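PDB 2PKH: histidine utilization repressor from Pseudomonas syringae pv. tomato, which probably represses the histidine utilization (hut) operon by binding its hutP region when inducer is absent, the chain here being its C-terminal UTRA domain. Local coordinates for residues B[54-59]-B[127-132]; B[83-88]-B[121-126]. All blocks are in the same frame, centred on the assembly; numbering follows the deposited sequence.

Contact 1 (B[54-59]-B[127-132]); sequences EDRFVN and PVTAAR
Segments 54-59 and 127-132 run antiparallel, the axes of these short pieces 162° apart and 4.6 Å at closest approach, and their backbone donors and acceptors are matched almost pair for pair. Asp55 and Arg132 exchange two hydrogen bonds, as do Phe57 and Ala130; Phe57 N reaches Ala130 O at 2.8 Å, nearly along the C=O axis. At the far end Asn59 N donates to Val128 O, somewhat above the carbonyl plane.

Phe57 O is gripped twice. Ala130 N lies in its carbonyl plane, while Thr129 OG1, anti to its own backbone N (chi1 -177°), donates from above that plane at 2.8 Å. The same hydroxyl accepts from Arg56 NH1 at 3.1 Å, which settles its proton on the Phe57 side. This ladder joins the two central strands, 49-59 and 126-136, of the six-stranded antiparallel sheet of the UTRA domain; Val128 and Thr129 together face Thr121 of strand 113-123, a classic beta bulge.

Arg56 is extended until a bend at chi3 (-59°) swings its guanidinium across the neighbouring strand. Thr129 OG1 lies at the edge of that group, and the methyl of Ala131 sits over one face, CB 3.7 Å from Arg56 CZ. Arg56 NE makes a salt bridge to Glu54 OE1 at 2.7 Å, and NH2 adds a weak bond to the same oxygen, so the buried guanidinium is fixed in rotation. On the other face of the sheet, Asp55 CB and Arg132 CB touch at 4.1 Å. Their polar ends diverge: Asp55 OD1 bonds His39 NE2, and Arg132 NH1 forms a salt bridge with Glu102.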
loop_
_atom_site.group_PDB
_atom_site.type_symbol
_atom_site.label_atom_id
_atom_site.label_comp_id
_atom_site.label_asym_id
_atom_site.label_seq_id
_atom_site.Cartn_x
_atom_site.Cartn_y
_atom_site.Cartn_z
ATOM N N GLU B 54 7.087 4.401 -21.405
ATOM C CA GLU B 54 6.871 5.416 -20.337
ATOM C C GLU B 54 6.897 6.756 -21.094
ATOM O O GLU B 54 7.952 7.101 -21.621
ATOM C CB GLU B 54 8.082 5.411 -19.397
ATOM C CG GLU B 54 8.194 6.602 -18.422
ATOM C CD GLU B 54 9.604 6.724 -17.738
ATOM O OE1 GLU B 54 9.725 7.249 -16.589
ATOM O OE2 GLU B 54 10.578 6.274 -18.350
ATOM N N ASP B 55 5.762 7.457 -21.175
ATOM C CA ASP B 55 5.654 8.750 -21.872
ATOM C C ASP B 55 5.527 9.765 -20.770
ATOM O O ASP B 55 4.517 9.741 -20.065
ATOM C CB ASP B 55 4.353 8.780 -22.671
ATOM C CG ASP B 55 4.416 9.811 -23.814
ATOM O OD1 ASP B 55 5.535 10.389 -24.011
ATOM O OD2 ASP B 55 3.352 10.066 -24.452
ATOM N N ARG B 56 6.577 10.563 -20.551
ATOM C CA ARG B 56 6.743 11.346 -19.324
ATOM C C ARG B 56 6.940 12.796 -19.634
ATOM O O ARG B 56 7.738 13.129 -20.512
ATOM C CB ARG B 56 7.989 10.842 -18.512
ATOM C CG ARG B 56 8.276 11.689 -17.228
ATOM C CD ARG B 56 9.257 11.008 -16.250
ATOM N NE ARG B 56 8.824 9.686 -15.744
ATOM C CZ ARG B 56 8.000 9.477 -14.720
ATOM N NH1 ARG B 56 7.422 10.498 -14.082
ATOM N NH2 ARG B 56 7.696 8.219 -14.385
ATOM N N PHE B 57 6.272 13.647 -18.898
ATOM C CA PHE B 57 6.453 15.093 -19.054
ATOM C C PHE B 57 6.886 15.724 -17.731
ATOM O O PHE B 57 6.420 15.275 -16.661
ATOM C CB PHE B 57 5.116 15.700 -19.520
ATOM C CG PHE B 57 4.584 15.057 -20.787
ATOM C CD1 PHE B 57 4.738 15.673 -22.034
ATOM C CD2 PHE B 57 3.958 13.776 -20.721
ATOM C CE1 PHE B 57 4.272 15.025 -23.193
ATOM C CE2 PHE B 57 3.507 13.144 -21.865
ATOM C CZ PHE B 57 3.719 13.761 -23.114
ATOM N N VAL B 58 7.728 16.783 -17.812
ATOM C CA VAL B 58 8.491 17.293 -16.666
ATOM C C VAL B 58 8.527 18.795 -16.742
ATOM O O VAL B 58 8.754 19.407 -17.793
ATOM C CB VAL B 58 9.968 16.731 -16.594
ATOM C CG1 VAL B 58 10.709 17.303 -15.416
ATOM C CG2 VAL B 58 10.024 15.145 -16.635
ATOM N N ASN B 59 8.240 19.382 -15.605
ATOM C CA ASN B 59 8.244 20.796 -15.480
ATOM C C ASN B 59 9.692 21.230 -15.613
ATOM O O ASN B 59 10.542 20.852 -14.782
ATOM C CB ASN B 59 7.738 21.225 -14.097
ATOM C CG ASN B 59 8.079 22.667 -13.835
ATOM O OD1 ASN B 59 8.956 22.937 -13.036
ATOM N ND2 ASN B 59 7.508 23.589 -14.630
ATOM N N PRO B 127 3.565 20.303 -8.955
ATOM C CA PRO B 127 3.650 19.092 -9.793
ATOM C C PRO B 127 4.998 19.086 -10.448
ATOM O O PRO B 127 5.474 20.157 -10.903
ATOM C CB PRO B 127 2.583 19.322 -10.865
ATOM C CG PRO B 127 1.639 20.295 -10.249
ATOM C CD PRO B 127 2.581 21.248 -9.519
ATOM N N VAL B 128 5.660 17.946 -10.415
ATOM C CA VAL B 128 6.974 17.853 -10.977
ATOM C C VAL B 128 6.880 17.187 -12.344
ATOM O O VAL B 128 7.584 17.582 -13.309
ATOM C CB VAL B 128 7.897 16.983 -10.070
ATOM C CG1 VAL B 128 9.206 16.590 -10.805
ATOM C CG2 VAL B 128 8.240 17.685 -8.707
ATOM N N THR B 129 6.057 16.136 -12.403
ATOM C CA THR B 129 6.055 15.289 -13.572
ATOM C C THR B 129 4.701 14.543 -13.724
ATOM O O THR B 129 3.991 14.341 -12.741
ATOM C CB THR B 129 7.268 14.289 -13.510
ATOM O OG1 THR B 129 7.290 13.509 -14.703
ATOM C CG2 THR B 129 7.152 13.343 -12.241
ATOM N N ALA B 130 4.321 14.202 -14.952
ATOM C CA ALA B 130 3.140 13.395 -15.216
ATOM C C ALA B 130 3.551 12.378 -16.258
ATOM O O ALA B 130 4.311 12.721 -17.196
ATOM C CB ALA B 130 2.006 14.282 -15.742
ATOM N N ALA B 131 3.107 11.119 -16.115
ATOM C CA ALA B 131 3.567 10.054 -17.036
ATOM C C ALA B 131 2.388 9.193 -17.458
ATOM O O ALA B 131 1.468 8.970 -16.674
ATOM C CB ALA B 131 4.671 9.163 -16.387
ATOM N N ARG B 132 2.481 8.616 -18.625
ATOM C CA ARG B 132 1.439 7.726 -19.122
ATOM C C ARG B 132 2.189 6.467 -19.383
ATOM O O ARG B 132 3.127 6.449 -20.188
ATOM C CB ARG B 132 0.885 8.285 -20.449
ATOM C CG ARG B 132 -0.251 7.485 -21.056
ATOM C CD ARG B 132 -0.657 8.077 -22.395
ATOM N NE ARG B 132 -1.917 7.446 -22.802
ATOM C CZ ARG B 132 -1.969 6.391 -23.587
ATOM N NH1 ARG B 132 -0.840 5.898 -24.075
ATOM N NH2 ARG B 132 -3.135 5.836 -23.906
#

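Contact 2 (B[83-88]-B[121-126])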
loop_
_atom_site.group_PDB
_atom_site.type_symbol
_atom_site.label_atom_id
_atom_site.label_comp_id
_atom_site.label_asym_id
_atom_site.label_seq_id
_atom_site.Cartn_x
_atom_site.Cartn_y
_atom_site.Cartn_z
ATOM N N VAL B 83 16.613 15.218 -7.867
ATOM C CA VAL B 83 16.565 16.631 -8.173
ATOM C C VAL B 83 15.674 17.348 -7.178
ATOM O O VAL B 83 15.925 18.481 -6.821
ATOM C CB VAL B 83 16.004 16.829 -9.605
ATOM C CG1 VAL B 83 15.388 18.218 -9.750
ATOM C CG2 VAL B 83 17.093 16.635 -10.600
ATOM N N ALA B 84 14.615 16.672 -6.718
ATOM C CA ALA B 84 13.644 17.317 -5.840
ATOM C C ALA B 84 12.999 16.265 -4.963
ATOM O O ALA B 84 12.872 15.115 -5.371
ATOM C CB ALA B 84 12.604 18.001 -6.664
ATOM N N PRO B 85 12.602 16.637 -3.739
ATOM C CA PRO B 85 11.899 15.630 -2.910
ATOM C C PRO B 85 10.484 15.339 -3.387
ATOM O O PRO B 85 9.665 16.235 -3.465
ATOM C CB PRO B 85 11.866 16.258 -1.505
ATOM C CG PRO B 85 12.134 17.682 -1.704
ATOM C CD PRO B 85 12.777 17.923 -3.038
ATOM N N LEU B 86 10.211 14.091 -3.735
ATOM C CA LEU B 86 8.923 13.736 -4.342
ATOM C C LEU B 86 8.045 13.299 -3.207
ATOM O O LEU B 86 8.386 12.374 -2.513
ATOM C CB LEU B 86 9.125 12.636 -5.399
ATOM C CG LEU B 86 10.062 13.110 -6.573
ATOM C CD1 LEU B 86 10.170 12.000 -7.513
ATOM C CD2 LEU B 86 9.597 14.446 -7.284
ATOM N N THR B 87 6.951 13.973 -2.966
ATOM C CA THR B 87 6.212 13.802 -1.675
ATOM C C THR B 87 4.855 13.130 -1.800
ATOM O O THR B 87 4.263 12.685 -0.811
ATOM C CB THR B 87 5.945 15.184 -1.070
ATOM O OG1 THR B 87 5.321 16.010 -2.059
ATOM C CG2 THR B 87 7.253 15.843 -0.717
ATOM N N GLU B 88 4.342 13.043 -3.028
ATOM C CA GLU B 88 2.945 12.633 -3.235
ATOM C C GLU B 88 2.772 12.159 -4.675
ATOM O O GLU B 88 3.376 12.732 -5.575
ATOM C CB GLU B 88 2.010 13.815 -2.899
ATOM C CG GLU B 88 0.535 13.477 -2.920
ATOM C CD GLU B 88 -0.329 14.481 -2.222
ATOM O OE1 GLU B 88 0.191 15.550 -1.798
ATOM O OE2 GLU B 88 -1.532 14.182 -2.045
ATOM N N THR B 121 3.241 13.295 -10.093
ATOM C CA THR B 121 4.025 13.252 -8.848
ATOM C C THR B 121 4.287 14.712 -8.471
ATOM O O THR B 121 4.711 15.530 -9.353
ATOM C CB THR B 121 5.350 12.517 -9.069
ATOM O OG1 THR B 121 5.022 11.161 -9.480
ATOM C CG2 THR B 121 6.307 12.522 -7.830
ATOM N N TRP B 122 4.129 14.992 -7.186
ATOM C CA TRP B 122 4.312 16.341 -6.649
ATOM C C TRP B 122 5.570 16.396 -5.810
ATOM O O TRP B 122 5.986 15.385 -5.233
ATOM C CB TRP B 122 3.169 16.739 -5.717
ATOM C CG TRP B 122 1.932 17.067 -6.423
ATOM C CD1 TRP B 122 1.477 18.328 -6.758
ATOM C CD2 TRP B 122 0.933 16.146 -6.862
ATOM N NE1 TRP B 122 0.264 18.225 -7.397
ATOM C CE2 TRP B 122 -0.073 16.894 -7.504
ATOM C CE3 TRP B 122 0.825 14.757 -6.832
ATOM C CZ2 TRP B 122 -1.191 16.303 -8.073
ATOM C CZ3 TRP B 122 -0.308 14.153 -7.418
ATOM C CH2 TRP B 122 -1.297 14.921 -8.026
ATOM N N SER B 123 6.166 17.594 -5.750
ATOM C CA SER B 123 7.180 17.902 -4.747
ATOM C C SER B 123 6.578 19.001 -3.934
ATOM O O SER B 123 6.608 20.152 -4.385
ATOM C CB SER B 123 8.501 18.409 -5.375
ATOM O OG SER B 123 9.450 18.747 -4.345
ATOM N N GLY B 124 6.040 18.667 -2.740
ATOM C CA GLY B 124 5.235 19.620 -1.959
ATOM C C GLY B 124 3.903 19.864 -2.657
ATOM O O GLY B 124 3.144 18.915 -2.953
ATOM N N ARG B 125 3.597 21.124 -2.969
ATOM C CA ARG B 125 2.382 21.382 -3.749
ATOM C C ARG B 125 2.720 21.649 -5.255
ATOM O O ARG B 125 1.820 22.007 -6.022
ATOM C CB ARG B 125 1.586 22.574 -3.157
ATOM C CG ARG B 125 0.646 22.330 -1.933
ATOM C CD ARG B 125 -0.538 23.421 -1.794
ATOM N NE ARG B 125 -0.103 24.675 -1.133
ATOM C CZ ARG B 125 0.548 25.678 -1.745
ATOM N NH1 ARG B 125 0.810 25.643 -3.072
ATOM N NH2 ARG B 125 0.961 26.727 -1.027
ATOM N N GLN B 126 3.986 21.535 -5.663
ATOM C CA GLN B 126 4.321 21.751 -7.079
ATOM C C GLN B 126 4.323 20.412 -7.833
ATOM O O GLN B 126 5.022 19.497 -7.422
ATOM C CB GLN B 126 5.707 22.355 -7.201
ATOM C CG GLN B 126 6.133 22.790 -8.678
ATOM C CD GLN B 126 7.393 23.598 -8.667
ATOM O OE1 GLN B 126 8.264 23.350 -7.842
ATOM N NE2 GLN B 126 7.545 24.518 -9.602
HETATM O O HOH W 1 2.952 16.604 -1.681
#
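The indole of Trp122 meets segment 83-88 at its edge: Glu88 O lies near the ring plane, 3.5 Å from Trp122 CE3. Glu88 CG approaches the same ring carbon, and its carboxylate plane is turned 51° from the indole. Away from this segment, Pro127 and Arg145 of the second subunit also pack on the Trp122 side chain.

In the backbone, Trp122 N donates almost straight to Glu88 O (173° at the hydrogen), making the pair an antiparallel hydrogen-bonded bridge. Trp122 O is bonded not by Glu88 N but by Thr87 N, at 2.8 Å. Strand 88-97, outermost within this chain, thus meets strand 113-123, and Glu88 also pairs with a strand of the second subunit, continuing the sheet across the interface.

Ser123 OG, anti to its backbone N, donates to Pro85 O at 2.7 Å from above the carbonyl plane. Thr87 OG1 lies between N and carbonyl carbon (chi1 52°), where it accepts from Gly124 N at 2.8 Å, within the type II' turn 123-126. Leu86 crosses Thr121 at about a right angle, with CB 3.7 Å from Thr121 CG2.

One water accepts from Thr87 OG1 at 2.5 Å and donates to Glu88 OE1 and Gly124 O. Because Glu88 OE1 also forms a salt bridge with Arg145 of the third subunit, the carboxylate is probably ionised, and through the water it links the turn to the intersubunit salt bridge.

The two contacts have centres 12 Å apart and share one antiparallel sheet, in which strands 126-136 and 113-123 are neighbours joined by the 123-126 turn. Their direct connection is the bulge: Val128 N lies 2.8 Å from Thr121 O, and Thr129 O is 2.9 Å from Thr121 N, both probable hydrogen bonds. Packing adds to this, with Val128 CG2 3.4 Å from Ser123 CB. The centre of contact 1 lies buried about 6 Å from the centre of the chain, that of contact 2 about 16 Å, at the surface, where other subunits meet it. A 1,2-ethanediol, probably from the crystallisation liquor, lies about 4 Å from the Pro127 side chain.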